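PDB 3CHJ: alpha-14 giardin from Giardia lamblia, which binds calcium and, as an annexin, calcium-dependently binds phospholipid, and may act as a calcium-regulated structural element linking the membrane to the underlying axoneme. Local coordinates for residues E166-L169 against V170-R173; C23-E26 against S27-L30; L122-Q125 against L126-S130; N266-T269 against A270-F273. All coordinates share one frame; numbering follows the deposited sequence.

Contact 1: residues E166-L169 against V170-R173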
ATOM      1  N   GLU A 166      13.470  10.734  23.572  1.00 19.56           N
ATOM      2  CA  GLU A 166      13.127  10.593  24.990  1.00 21.03           C
ATOM      3  C   GLU A 166      11.962  11.504  25.392  1.00 19.92           C
ATOM      4  O   GLU A 166      11.061  11.079  26.120  1.00 20.94           O
ATOM      5  CB  GLU A 166      14.340  10.853  25.897  1.00 20.65           C
ATOM      6  CG  GLU A 166      15.532   9.911  25.684  1.00 25.31           C
ATOM      7  CD  GLU A 166      15.367   8.529  26.328  1.00 30.71           C
ATOM      8  OE1 GLU A 166      14.301   8.250  26.928  1.00 32.94           O
ATOM      9  OE2 GLU A 166      16.327   7.721  26.227  1.00 33.61           O
ATOM     10  N   GLU A 167      11.975  12.753  24.912  1.00 20.11           N
ATOM     11  CA  GLU A 167      10.897  13.697  25.190  1.00 21.49           C
ATOM     12  C   GLU A 167       9.568  13.223  24.605  1.00 20.35           C
ATOM     13  O   GLU A 167       8.552  13.240  25.289  1.00 20.45           O
ATOM     14  CB  GLU A 167      11.230  15.071  24.617  1.00 21.30           C
ATOM     15  CG  GLU A 167      12.400  15.786  25.277  1.00 23.35           C
ATOM     16  CD  GLU A 167      12.716  17.115  24.583  1.00 25.23           C
ATOM     17  OE1 GLU A 167      12.979  17.119  23.358  1.00 29.33           O
ATOM     18  OE2 GLU A 167      12.703  18.163  25.266  1.00 30.49           O
ATOM     19  N   ASP A 168       9.588  12.825  23.332  1.00 20.09           N
ATOM     20  CA  ASP A 168       8.373  12.335  22.672  1.00 19.37           C
ATOM     21  C   ASP A 168       7.865  11.031  23.270  1.00 18.99           C
ATOM     22  O   ASP A 168       6.658  10.772  23.257  1.00 18.92           O
ATOM     23  CB  ASP A 168       8.605  12.147  21.178  1.00 18.81           C
ATOM     24  CG  ASP A 168       8.724  13.456  20.446  1.00 19.30           C
ATOM     25  OD1 ASP A 168       8.306  14.505  21.009  1.00 21.64           O
ATOM     26  OD2 ASP A 168       9.230  13.428  19.307  1.00 18.50           O
ATOM     27  N   LEU A 169       8.776  10.227  23.807  1.00 18.65           N
ATOM     28  CA  LEU A 169       8.401   8.970  24.461  1.00 18.15           C
ATOM     29  C   LEU A 169       7.503   9.231  25.666  1.00 18.24           C
ATOM     30  O   LEU A 169       6.468   8.577  25.851  1.00 17.27           O
ATOM     31  CB  LEU A 169       9.664   8.220  24.895  1.00 18.36           C
ATOM     32  CG  LEU A 169       9.465   6.844  25.503  1.00 19.71           C
ATOM     33  CD1 LEU A 169       8.693   5.962  24.522  1.00 21.46           C
ATOM     34  CD2 LEU A 169      10.803   6.254  25.814  1.00 21.88           C
ATOM     35  N   VAL A 170       7.909  10.192  26.498  1.00 17.72           N
ATOM     36  CA  VAL A 170       7.123  10.587  27.644  1.00 18.13           C
ATOM     37  C   VAL A 170       5.759  11.123  27.199  1.00 16.94           C
ATOM     38  O   VAL A 170       4.713  10.788  27.775  1.00 17.42           O
ATOM     39  CB  VAL A 170       7.900  11.618  28.495  1.00 18.66           C
ATOM     40  CG1 VAL A 170       7.022  12.201  29.563  1.00 20.34           C
ATOM     41  CG2 VAL A 170       9.135  10.935  29.112  1.00 20.14           C
ATOM     42  N   LEU A 171       5.775  11.936  26.146  1.00 16.36           N
ATOM     43  CA  LEU A 171       4.550  12.522  25.611  1.00 15.80           C
ATOM     44  C   LEU A 171       3.577  11.483  25.027  1.00 15.66           C
ATOM     45  O   LEU A 171       2.366  11.543  25.281  1.00 14.89           O
ATOM     46  CB  LEU A 171       4.896  13.588  24.565  1.00 16.21           C
ATOM     47  CG  LEU A 171       5.522  14.858  25.166  1.00 16.54           C
ATOM     48  CD1 LEU A 171       6.111  15.701  24.053  1.00 17.89           C
ATOM     49  CD2 LEU A 171       4.490  15.640  25.964  1.00 17.72           C
ATOM     50  N   VAL A 172       4.119  10.525  24.273  1.00 15.66           N
ATOM     51  CA  VAL A 172       3.244   9.506  23.695  1.00 15.53           C
ATOM     52  C   VAL A 172       2.692   8.523  24.740  1.00 15.57           C
ATOM     53  O   VAL A 172       1.542   8.089  24.644  1.00 16.38           O
ATOM     54  CB  VAL A 172       3.847   8.794  22.459  1.00 15.03           C
ATOM     55  CG1 VAL A 172       4.822   7.653  22.819  1.00 15.29           C
ATOM     56  CG2 VAL A 172       2.692   8.288  21.574  1.00 14.77           C
ATOM     57  N   ARG A 173       3.502   8.216  25.751  1.00 15.84           N
ATOM     58  CA  ARG A 173       3.001   7.443  26.886  1.00 15.31           C
ATOM     59  C   ARG A 173       1.847   8.157  27.584  1.00 15.72           C
ATOM     60  O   ARG A 173       0.825   7.543  27.899  1.00 15.94           O
ATOM     61  CB  ARG A 173       4.114   7.119  27.880  1.00 15.70           C
ATOM     62  CG  ARG A 173       3.619   6.417  29.132  1.00 16.07           C
ATOM     63  CD  ARG A 173       3.141   4.996  28.826  1.00 19.26           C
ATOM     64  NE  ARG A 173       3.023   4.193  30.053  1.00 17.98           N
ATOM     65  CZ  ARG A 173       2.915   2.866  30.079  1.00 20.26           C
ATOM     66  NH1 ARG A 173       2.881   2.166  28.955  1.00 18.86           N
ATOM     67  NH2 ARG A 173       2.831   2.229  31.242  1.00 20.31           N
TER

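Contact 2: residues C23-E26 against S27-L30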
ATOM      1  N   CYS A  23      -4.773 -14.730 -22.729  1.00 21.01           N
ATOM      2  CA  CYS A  23      -6.177 -14.333 -22.669  1.00 21.84           C
ATOM      3  C   CYS A  23      -7.084 -15.195 -23.548  1.00 22.81           C
ATOM      4  O   CYS A  23      -8.315 -15.172 -23.395  1.00 22.93           O
ATOM      5  CB  CYS A  23      -6.304 -12.885 -23.106  1.00 22.13           C
ATOM      6  SG  CYS A  23      -5.558 -11.720 -21.928  1.00 22.66           S
ATOM      7  N   GLN A  24      -6.462 -15.938 -24.454  1.00 23.46           N
ATOM      8  CA  GLN A  24      -7.168 -16.793 -25.426  1.00 25.31           C
ATOM      9  C   GLN A  24      -7.256 -18.250 -24.959  1.00 25.93           C
ATOM     10  O   GLN A  24      -8.022 -19.063 -25.516  1.00 26.18           O
ATOM     11  CB  GLN A  24      -6.464 -16.717 -26.783  1.00 25.06           C
ATOM     12  CG  GLN A  24      -6.682 -15.389 -27.531  1.00 25.99           C
ATOM     13  CD  GLN A  24      -5.881 -15.281 -28.825  1.00 26.41           C
ATOM     14  OE1 GLN A  24      -4.933 -16.036 -29.060  1.00 29.29           O
ATOM     15  NE2 GLN A  24      -6.244 -14.315 -29.659  1.00 29.36           N
ATOM     16  N   ASP A  25      -6.461 -18.580 -23.948  1.00 26.28           N
ATOM     17  CA  ASP A  25      -6.449 -19.917 -23.357  1.00 27.34           C
ATOM     18  C   ASP A  25      -6.485 -19.804 -21.835  1.00 27.26           C
ATOM     19  O   ASP A  25      -5.485 -19.420 -21.205  1.00 26.88           O
ATOM     20  CB  ASP A  25      -5.215 -20.700 -23.837  1.00 27.57           C
ATOM     21  CG  ASP A  25      -5.152 -22.122 -23.285  1.00 29.79           C
ATOM     22  OD1 ASP A  25      -6.044 -22.524 -22.508  1.00 31.87           O
ATOM     23  OD2 ASP A  25      -4.187 -22.841 -23.626  1.00 32.48           O
ATOM     24  N   GLU A  26      -7.639 -20.142 -21.264  1.00 27.54           N
ATOM     25  CA  GLU A  26      -7.908 -20.037 -19.822  1.00 28.37           C
ATOM     26  C   GLU A  26      -6.820 -20.676 -18.945  1.00 27.79           C
ATOM     27  O   GLU A  26      -6.505 -20.168 -17.867  1.00 27.65           O
ATOM     28  CB  GLU A  26      -9.292 -20.623 -19.517  1.00 29.15           C
ATOM     29  CG  GLU A  26      -9.711 -20.628 -18.063  1.00 33.02           C
ATOM     30  CD  GLU A  26     -10.387 -19.339 -17.642  1.00 38.73           C
ATOM     31  OE1 GLU A  26      -9.683 -18.306 -17.485  1.00 39.26           O
ATOM     32  OE2 GLU A  26     -11.629 -19.364 -17.452  1.00 40.77           O
ATOM     33  N   SER A  27      -6.230 -21.772 -19.417  1.00 26.69           N
ATOM     34  CA  SER A  27      -5.196 -22.478 -18.661  1.00 25.63           C
ATOM     35  C   SER A  27      -3.875 -21.707 -18.589  1.00 24.37           C
ATOM     36  O   SER A  27      -2.989 -22.059 -17.796  1.00 24.45           O
ATOM     37  CB  SER A  27      -4.961 -23.859 -19.269  1.00 26.29           C
ATOM     38  OG  SER A  27      -4.350 -23.745 -20.539  1.00 28.31           O
ATOM     39  N   LYS A  28      -3.755 -20.655 -19.407  1.00 22.37           N
ATOM     40  CA  LYS A  28      -2.542 -19.829 -19.463  1.00 21.18           C
ATOM     41  C   LYS A  28      -2.715 -18.433 -18.851  1.00 19.75           C
ATOM     42  O   LYS A  28      -1.813 -17.594 -18.964  1.00 18.94           O
ATOM     43  CB  LYS A  28      -2.048 -19.686 -20.899  1.00 21.50           C
ATOM     44  CG  LYS A  28      -1.649 -21.001 -21.554  1.00 24.25           C
ATOM     45  CD  LYS A  28      -1.142 -20.747 -22.966  1.00 28.49           C
ATOM     46  CE  LYS A  28      -0.637 -22.033 -23.603  1.00 31.14           C
ATOM     47  NZ  LYS A  28      -0.262 -21.806 -25.023  1.00 34.03           N
ATOM     48  N   ARG A  29      -3.850 -18.199 -18.201  1.00 18.57           N
ATOM     49  CA  ARG A  29      -4.148 -16.864 -17.668  1.00 18.37           C
ATOM     50  C   ARG A  29      -3.053 -16.349 -16.738  1.00 17.43           C
ATOM     51  O   ARG A  29      -2.763 -15.138 -16.724  1.00 16.55           O
ATOM     52  CB  ARG A  29      -5.477 -16.844 -16.921  1.00 18.34           C
ATOM     53  CG  ARG A  29      -6.711 -16.855 -17.819  1.00 20.34           C
ATOM     54  CD  ARG A  29      -6.915 -15.511 -18.534  1.00 21.20           C
ATOM     55  NE  ARG A  29      -8.268 -15.425 -19.095  1.00 23.13           N
ATOM     56  CZ  ARG A  29      -8.677 -16.076 -20.185  1.00 23.14           C
ATOM     57  NH1 ARG A  29      -7.836 -16.846 -20.863  1.00 22.70           N
ATOM     58  NH2 ARG A  29      -9.931 -15.933 -20.601  1.00 24.36           N
ATOM     59  N   LEU A  30      -2.441 -17.242 -15.958  1.00 17.13           N
ATOM     60  CA  LEU A  30      -1.426 -16.788 -14.994  1.00 17.10           C
ATOM     61  C   LEU A  30      -0.121 -16.334 -15.646  1.00 16.80           C
ATOM     62  O   LEU A  30       0.750 -15.752 -14.980  1.00 17.23           O
ATOM     63  CB  LEU A  30      -1.184 -17.819 -13.890  1.00 16.93           C
ATOM     64  CG  LEU A  30      -2.353 -18.027 -12.928  1.00 18.09           C
ATOM     65  CD1 LEU A  30      -2.073 -19.237 -12.036  1.00 19.22           C
ATOM     66  CD2 LEU A  30      -2.696 -16.776 -12.065  1.00 18.24           C
TER
HETATM   67  O   HOH W   1      -9.993 -15.247 -16.668  1.00 29.15           O

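Contact 3: residues L122-Q125 against L126-S130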
ATOM      1  N   LEU A 122       4.561  14.585  -9.902  1.00 14.39           N
ATOM      2  CA  LEU A 122       3.901  13.808 -10.950  1.00 14.66           C
ATOM      3  C   LEU A 122       2.395  14.028 -10.946  1.00 14.67           C
ATOM      4  O   LEU A 122       1.773  14.142 -12.007  1.00 14.30           O
ATOM      5  CB  LEU A 122       4.235  12.317 -10.849  1.00 15.27           C
ATOM      6  CG  LEU A 122       3.653  11.477 -11.987  1.00 16.78           C
ATOM      7  CD1 LEU A 122       4.128  11.954 -13.396  1.00 19.49           C
ATOM      8  CD2 LEU A 122       3.985  10.010 -11.778  1.00 15.96           C
ATOM      9  N   TYR A 123       1.803  14.088  -9.750  1.00 12.91           N
ATOM     10  CA  TYR A 123       0.364  14.349  -9.642  1.00 13.02           C
ATOM     11  C   TYR A 123      -0.034  15.663 -10.319  1.00 12.99           C
ATOM     12  O   TYR A 123      -1.020  15.736 -11.055  1.00 13.25           O
ATOM     13  CB  TYR A 123      -0.098  14.372  -8.164  1.00 12.71           C
ATOM     14  CG  TYR A 123      -1.597  14.194  -8.035  1.00 11.67           C
ATOM     15  CD1 TYR A 123      -2.146  12.900  -7.945  1.00 12.31           C
ATOM     16  CD2 TYR A 123      -2.462  15.289  -8.026  1.00 12.43           C
ATOM     17  CE1 TYR A 123      -3.509  12.714  -7.870  1.00 11.47           C
ATOM     18  CE2 TYR A 123      -3.840  15.113  -7.933  1.00 11.81           C
ATOM     19  CZ  TYR A 123      -4.355  13.821  -7.873  1.00 12.92           C
ATOM     20  OH  TYR A 123      -5.704  13.601  -7.806  1.00 13.78           O
ATOM     21  N   TYR A 124       0.738  16.710 -10.037  1.00 12.93           N
ATOM     22  CA  TYR A 124       0.491  17.996 -10.649  1.00 14.01           C
ATOM     23  C   TYR A 124       0.648  17.916 -12.171  1.00 14.72           C
ATOM     24  O   TYR A 124      -0.159  18.494 -12.897  1.00 15.03           O
ATOM     25  CB  TYR A 124       1.424  19.064 -10.060  1.00 14.27           C
ATOM     26  CG  TYR A 124       1.143  20.399 -10.686  1.00 15.26           C
ATOM     27  CD1 TYR A 124       1.931  20.868 -11.742  1.00 16.86           C
ATOM     28  CD2 TYR A 124       0.067  21.167 -10.259  1.00 17.44           C
ATOM     29  CE1 TYR A 124       1.666  22.110 -12.345  1.00 17.74           C
ATOM     30  CE2 TYR A 124      -0.220  22.398 -10.854  1.00 18.92           C
ATOM     31  CZ  TYR A 124       0.584  22.857 -11.894  1.00 16.36           C
ATOM     32  OH  TYR A 124       0.273  24.078 -12.466  1.00 19.84           O
ATOM     33  N   GLN A 125       1.676  17.213 -12.642  1.00 15.17           N
ATOM     34  CA  GLN A 125       1.868  17.051 -14.105  1.00 16.37           C
ATOM     35  C   GLN A 125       0.729  16.333 -14.797  1.00 16.42           C
ATOM     36  O   GLN A 125       0.378  16.667 -15.918  1.00 16.67           O
ATOM     37  CB  GLN A 125       3.201  16.392 -14.431  1.00 17.06           C
ATOM     38  CG  GLN A 125       4.411  17.223 -14.006  1.00 19.46           C
ATOM     39  CD  GLN A 125       4.409  18.669 -14.545  1.00 23.27           C
ATOM     40  OE1 GLN A 125       4.892  19.598 -13.873  1.00 25.77           O
ATOM     41  NE2 GLN A 125       3.889  18.859 -15.756  1.00 25.24           N
ATOM     42  N   LEU A 126       0.144  15.347 -14.123  1.00 15.87           N
ATOM     43  CA  LEU A 126      -0.923  14.549 -14.714  1.00 15.49           C
ATOM     44  C   LEU A 126      -2.278  15.221 -14.667  1.00 15.74           C
ATOM     45  O   LEU A 126      -3.082  15.072 -15.589  1.00 17.50           O
ATOM     46  CB  LEU A 126      -1.021  13.192 -14.005  1.00 14.79           C
ATOM     47  CG  LEU A 126       0.143  12.207 -14.175  1.00 14.22           C
ATOM     48  CD1 LEU A 126      -0.044  11.042 -13.250  1.00 17.00           C
ATOM     49  CD2 LEU A 126       0.210  11.720 -15.633  1.00 15.49           C
ATOM     50  N   TYR A 127      -2.538  15.953 -13.586  1.00 15.26           N
ATOM     51  CA  TYR A 127      -3.895  16.375 -13.260  1.00 16.04           C
ATOM     52  C   TYR A 127      -4.103  17.879 -13.096  1.00 16.27           C
ATOM     53  O   TYR A 127      -5.254  18.324 -12.965  1.00 16.91           O
ATOM     54  CB  TYR A 127      -4.385  15.659 -11.991  1.00 15.73           C
ATOM     55  CG  TYR A 127      -4.338  14.159 -12.136  1.00 14.62           C
ATOM     56  CD1 TYR A 127      -5.046  13.516 -13.169  1.00 16.16           C
ATOM     57  CD2 TYR A 127      -3.607  13.381 -11.252  1.00 13.99           C
ATOM     58  CE1 TYR A 127      -4.993  12.123 -13.322  1.00 15.91           C
ATOM     59  CE2 TYR A 127      -3.540  12.001 -11.395  1.00 15.91           C
ATOM     60  CZ  TYR A 127      -4.238  11.380 -12.423  1.00 15.13           C
ATOM     61  OH  TYR A 127      -4.185  10.008 -12.559  1.00 18.03           O
ATOM     62  N   ASN A 128      -3.003  18.642 -13.085  1.00 16.74           N
ATOM     63  CA  ASN A 128      -3.049  20.104 -12.903  1.00 18.71           C
ATOM     64  C   ASN A 128      -3.629  20.492 -11.542  1.00 18.68           C
ATOM     65  O   ASN A 128      -4.176  21.587 -11.358  1.00 19.47           O
ATOM     66  CB  ASN A 128      -3.863  20.754 -14.044  1.00 19.60           C
ATOM     67  CG  ASN A 128      -3.819  22.265 -14.019  1.00 23.35           C
ATOM     68  OD1 ASN A 128      -2.765  22.856 -13.832  1.00 25.49           O
ATOM     69  ND2 ASN A 128      -4.974  22.902 -14.235  1.00 26.31           N
ATOM     70  N   ASP A 129      -3.498  19.576 -10.583  1.00 17.59           N
ATOM     71  CA  ASP A 129      -3.991  19.771  -9.226  1.00 17.43           C
ATOM     72  C   ASP A 129      -2.872  19.488  -8.260  1.00 15.44           C
ATOM     73  O   ASP A 129      -1.983  18.688  -8.554  1.00 15.10           O
ATOM     74  CB  ASP A 129      -5.091  18.754  -8.903  1.00 17.88           C
ATOM     75  CG  ASP A 129      -6.375  19.014  -9.647  1.00 22.87           C
ATOM     76  OD1 ASP A 129      -6.674  20.184  -9.996  1.00 28.23           O
ATOM     77  OD2 ASP A 129      -7.102  18.025  -9.874  1.00 25.74           O
ATOM     78  N   SER A 130      -2.946  20.117  -7.091  1.00 14.73           N
ATOM     79  CA  SER A 130      -2.029  19.799  -6.000  1.00 13.69           C
ATOM     80  C   SER A 130      -2.505  18.534  -5.293  1.00 12.96           C
ATOM     81  O   SER A 130      -3.662  18.440  -4.922  1.00 12.72           O
ATOM     82  CB  SER A 130      -2.012  20.949  -5.000  1.00 14.05           C
ATOM     83  OG  SER A 130      -1.592  20.527  -3.699  1.00 13.84           O
TER
HETATM   84  O   HOH W   2      -7.231  15.598  -8.887  1.00 18.18           O
HETATM   85  O   HOH W   3      -2.227  24.839 -12.180  1.00 27.69           O

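Contact 4: residues N266-T269 against A270-F273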
ATOM      1  N   ASN A 266      -6.203  -5.536  -4.631  1.00 11.99           N
ATOM      2  CA  ASN A 266      -5.441  -5.197  -5.839  1.00 11.85           C
ATOM      3  C   ASN A 266      -4.398  -4.126  -5.552  1.00 11.64           C
ATOM      4  O   ASN A 266      -3.226  -4.280  -5.922  1.00 12.31           O
ATOM      5  CB  ASN A 266      -6.369  -4.729  -6.968  1.00 11.23           C
ATOM      6  CG  ASN A 266      -7.143  -5.864  -7.583  1.00 12.66           C
ATOM      7  OD1 ASN A 266      -6.886  -7.041  -7.283  1.00 13.87           O
ATOM      8  ND2 ASN A 266      -8.065  -5.528  -8.488  1.00 13.25           N
ATOM      9  N   ARG A 267      -4.817  -3.030  -4.920  1.00 11.51           N
ATOM     10  CA  ARG A 267      -3.869  -1.930  -4.740  1.00 10.75           C
ATOM     11  C   ARG A 267      -2.753  -2.306  -3.761  1.00 11.09           C
ATOM     12  O   ARG A 267      -1.586  -1.947  -3.974  1.00 10.74           O
ATOM     13  CB  ARG A 267      -4.571  -0.623  -4.337  1.00 10.74           C
ATOM     14  CG  ARG A 267      -5.217  -0.664  -2.981  1.00 11.62           C
ATOM     15  CD  ARG A 267      -5.719   0.725  -2.638  1.00 13.05           C
ATOM     16  NE  ARG A 267      -6.549   0.707  -1.439  1.00 12.89           N
ATOM     17  CZ  ARG A 267      -7.874   0.751  -1.444  1.00 13.85           C
ATOM     18  NH1 ARG A 267      -8.554   0.819  -2.596  1.00 14.69           N
ATOM     19  NH2 ARG A 267      -8.522   0.724  -0.281  1.00 16.17           N
ATOM     20  N   ILE A 268      -3.084  -3.033  -2.684  1.00 10.59           N
ATOM     21  CA  ILE A 268      -2.049  -3.421  -1.737  1.00 10.56           C
ATOM     22  C   ILE A 268      -1.059  -4.365  -2.425  1.00 10.23           C
ATOM     23  O   ILE A 268       0.146  -4.195  -2.300  1.00 10.87           O
ATOM     24  CB  ILE A 268      -2.635  -4.102  -0.469  1.00 11.31           C
ATOM     25  CG1 ILE A 268      -3.628  -3.166   0.256  1.00 12.76           C
ATOM     26  CG2 ILE A 268      -1.518  -4.636   0.416  1.00 10.61           C
ATOM     27  CD1 ILE A 268      -2.987  -2.012   0.974  1.00 18.09           C
ATOM     28  N   THR A 269      -1.579  -5.315  -3.207  1.00  9.38           N
ATOM     29  CA  THR A 269      -0.730  -6.266  -3.909  1.00  9.71           C
ATOM     30  C   THR A 269       0.131  -5.538  -4.966  1.00  9.97           C
ATOM     31  O   THR A 269       1.354  -5.680  -4.981  1.00 10.53           O
ATOM     32  CB  THR A 269      -1.585  -7.398  -4.522  1.00 10.17           C
ATOM     33  OG1 THR A 269      -2.320  -8.030  -3.461  1.00 10.89           O
ATOM     34  CG2 THR A 269      -0.692  -8.406  -5.263  1.00 11.88           C
ATOM     35  N   ALA A 270      -0.482  -4.740  -5.834  1.00 10.44           N
ATOM     36  CA  ALA A 270       0.279  -4.034  -6.880  1.00 10.62           C
ATOM     37  C   ALA A 270       1.326  -3.061  -6.308  1.00 10.98           C
ATOM     38  O   ALA A 270       2.447  -2.985  -6.833  1.00 10.80           O
ATOM     39  CB  ALA A 270      -0.692  -3.302  -7.813  1.00 10.60           C
ATOM     40  N   MET A 271       0.974  -2.374  -5.216  1.00 11.13           N
ATOM     41  CA  MET A 271       1.917  -1.413  -4.608  1.00 12.09           C
ATOM     42  C   MET A 271       3.109  -2.099  -3.976  1.00 11.82           C
ATOM     43  O   MET A 271       4.210  -1.527  -3.948  1.00 12.07           O
ATOM     44  CB  MET A 271       1.243  -0.514  -3.566  1.00 11.52           C
ATOM     45  CG  MET A 271       0.281   0.475  -4.165  1.00 13.56           C
ATOM     46  SD  MET A 271      -0.258   1.684  -2.942  1.00 14.71           S
ATOM     47  CE  MET A 271      -1.406   0.742  -1.961  1.00 16.38           C
ATOM     48  N   HIS A 272       2.912  -3.310  -3.445  1.00 10.37           N
ATOM     49  CA  HIS A 272       3.872  -3.837  -2.472  1.00 11.45           C
ATOM     50  C   HIS A 272       4.458  -5.200  -2.747  1.00 11.13           C
ATOM     51  O   HIS A 272       5.383  -5.603  -2.065  1.00 10.96           O
ATOM     52  CB  HIS A 272       3.247  -3.798  -1.075  1.00 11.13           C
ATOM     53  CG  HIS A 272       2.968  -2.411  -0.609  1.00 12.78           C
ATOM     54  ND1 HIS A 272       1.725  -1.990  -0.183  1.00 16.96           N
ATOM     55  CD2 HIS A 272       3.773  -1.327  -0.560  1.00 12.95           C
ATOM     56  CE1 HIS A 272       1.792  -0.709   0.143  1.00 12.88           C
ATOM     57  NE2 HIS A 272       3.017  -0.283  -0.083  1.00 17.47           N
ATOM     58  N   PHE A 273       3.939  -5.925  -3.741  1.00 11.14           N
ATOM     59  CA  PHE A 273       4.403  -7.309  -3.915  1.00 11.84           C
ATOM     60  C   PHE A 273       5.899  -7.417  -4.232  1.00 12.88           C
ATOM     61  O   PHE A 273       6.559  -8.368  -3.813  1.00 14.32           O
ATOM     62  CB  PHE A 273       3.550  -8.060  -4.949  1.00 11.54           C
ATOM     63  CG  PHE A 273       3.999  -7.872  -6.372  1.00 12.45           C
ATOM     64  CD1 PHE A 273       4.853  -8.793  -6.973  1.00 13.33           C
ATOM     65  CD2 PHE A 273       3.536  -6.797  -7.129  1.00 12.02           C
ATOM     66  CE1 PHE A 273       5.264  -8.640  -8.297  1.00 13.56           C
ATOM     67  CE2 PHE A 273       3.953  -6.637  -8.465  1.00 12.77           C
ATOM     68  CZ  PHE A 273       4.816  -7.585  -9.040  1.00 12.76           C
TER

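Contact 1: residues E166-L169 against V170-R173
Asp168 and Leu171 both swing CG beside the backbone N, and with Leu171 chi1 at -70° and its chi2 extended (167°) Leu171 CD1 comes to 3.9 Å from Asp168 OD1. The two residues are about one turn apart on the alpha helix 162-177 of this annexin, and the side chains slant across each other on one flank of the helix. The branch point Leu171 CG lies still closer to the main chain, 3.4 Å from Glu167 O. The carboxylate has stronger partners than this methyl: OD1 forms a salt bridge with Arg191 and OD2 a hydrogen bond with Tyr196. That suits a short acid in a buried position, because both oxygens are satisfied while the leucine methyl only brushes OD1.

Val172 follows on the face turned to helix 186-195. Its chi1 of 82° sets CG1 between the backbone N and carbonyl carbon, and Val172 CG1 stands 3.6 Å from Asp168 O. The compact branched side chain fills in against Trp189 and Ile192, about 9 Å from the bound calcium ion that Ala175 and Thr178 help to ligate. Leu169 turns to helix 198-211 instead, where its side chain meets Met207 and Tyr208.

Ordinary i to i+4 bonds carry the backbone, and the shortest of the four joins Val172 N to Asp168 O at 2.7 Å. The Arg173 side chain leads away to salt bridges with Asp215 and Glu177, so across this turn it contributes mainly its root: Arg173 CB rests 3.4 Å from Leu169 O.

Contact 2: residues C23-E26 against S27-L30
Arg29 reaches back over Glu26 and Cys23 in the connection between helices 12-24 and 31-38, which contains an Asx turn at Asp25 leading into a short 3-10 segment. Its CB and CG sit over the backbone, with Arg29 CG 3.3 Å from Glu26 O. A bend at chi2 (-72°) folds the chain back, and Arg29 CG is equally close to the carboxylate, 3.3 Å from Glu26 OE1. Beyond CD, Arg29 NE pairs with Glu26 OE1 at 3.6 Å, a salt bridge of charge alone, because the oxygen hovers above the guanidinium rather than in front of an N-H. A water linking the two makes a weak bond with NE. Cys23 O lies over the opposite face, so the flat cation is sandwiched between two oxygens. At the tip, NH1 donates to Ala22 O and NH2 to His66 O; an arginine suits this place because it can serve several carbonyls at once.

The turn itself is held by Asp25, whose carbonyl O accepts from Lys28 N at 2.8 Å. Asp25 OD1 takes two donors from Ser27, both above the same face of the carboxylate: the backbone N at 3.2 Å and the hydroxyl OG at 2.9 Å.

Contact 3: residues L122-Q125 against L126-S130
An edge-to-face aromatic pair, Tyr123 with Tyr127, closes the C-terminal end of helix 113-127, where the chain turns toward helix 131-139. One helical turn separates the two residues. The edge of Tyr127 points at the face of Tyr123, with centroids 4.7 Å apart and planes at 57°. Tyr127 CD2 stands over the middle of the Tyr123 ring, reaching within 3.4 Å of Tyr123 CE1. Tyr123 gets there with CG anti to its backbone N (chi1 -162°), which carries the ring back toward Tyr127 and Asp129.

Asn128 leaves the helix with a positive phi of 62°, a conformation asparagine tolerates better than most residues, while Asn128 N still bonds Tyr124 O at 2.9 Å. The returning chain then brings Asp129 O to the edge of the Tyr123 ring and into a CA-H...O contact with Tyr124 CA at 3.3 Å.

The hydroxyls of Tyr123 and Tyr124 are joined to the loop through water. One molecule bridges Tyr123 OH and Asp129 OD2, donating to the carboxylate; another bridges Tyr124 OH and Asn128 OD1, donating to the amide oxygen. Ser130 caps the next helix through Asp133 N. Asp129 O is buried and finds no conventional donor, so the polarised CA-H of Tyr124 and the positive rims of the Tyr123 and Tyr124 rings probably give it what electrostatic compensation it has, while water serves the hydroxyl ends of these two tyrosines.

Contact 4: residues N266-T269 against A270-F273
Backbone bonds join Thr269 to both His272 and Phe273 on helix 262-272 and the residue that follows. Ala270 N meets Asn266 O in a nearly linear alpha-helical bond, 2.8 Å long with 171° at the hydrogen. Further on, Thr269 O takes two donors: Phe273 N at 2.9 Å and His272 N at 3.2 Å, the latter from above the carbonyl plane. The bond from His272 N to Ile268 O is weak by comparison.

Carbon atoms are also set against backbone carbonyls. The Met271 chain runs beside Arg267, and a bend at chi3 (-75°) folds Met271 CE back to 3.4 Å from Arg267 O. Phe273, with chi1 at 86°, presents a C-H edge, its CD2 lying 3.3 Å from Thr269 O.

Apolar contact is looser: Met271 CE touches Ile268 CD1 at 4.3 Å, an approach that a flexible, unbranched methionine makes easily.

Polar ends are paired with partners outside this turn. Arg267 NE forms a salt bridge with Asp106, Asn266 bonds Tyr303 OH and Asp70 O, and His272 NE2 bonds Thr110 O. Thr269 OG1 bonds Leu265 O one turn back, the usual way for a buried threonine on a helix, and also Trp311 NE1.

Four helices lie against it: Arg267 and Met271 each touch both 82-94 and 101-108, Ala270 touches 82-94 and 69-78, Ile268 touches 101-108 and 243-254, Asn266 and Phe273 meet 69-78, and Thr269 meets 243-254.

Along the chain the order is contact 2, contact 3, contact 1, contact 4, each closed before the next opens, and no two of them touch. Contacts 1 and 2 lie farthest apart, with centres about 55 Å from each other on opposite sides of the molecule's centre. Contact 4 is the central one, its centre about 6 Å from that of the chain and about 22 Å, centre to centre, from both contact 2 and contact 3. Helix 82-94 connects contacts 3 and 4, since side chains of both pack against it. In this all-helical annexin, helix 162-177 near the calcium site thus lies far from the connection at 23-30, with contact 4 packed at the centre between them.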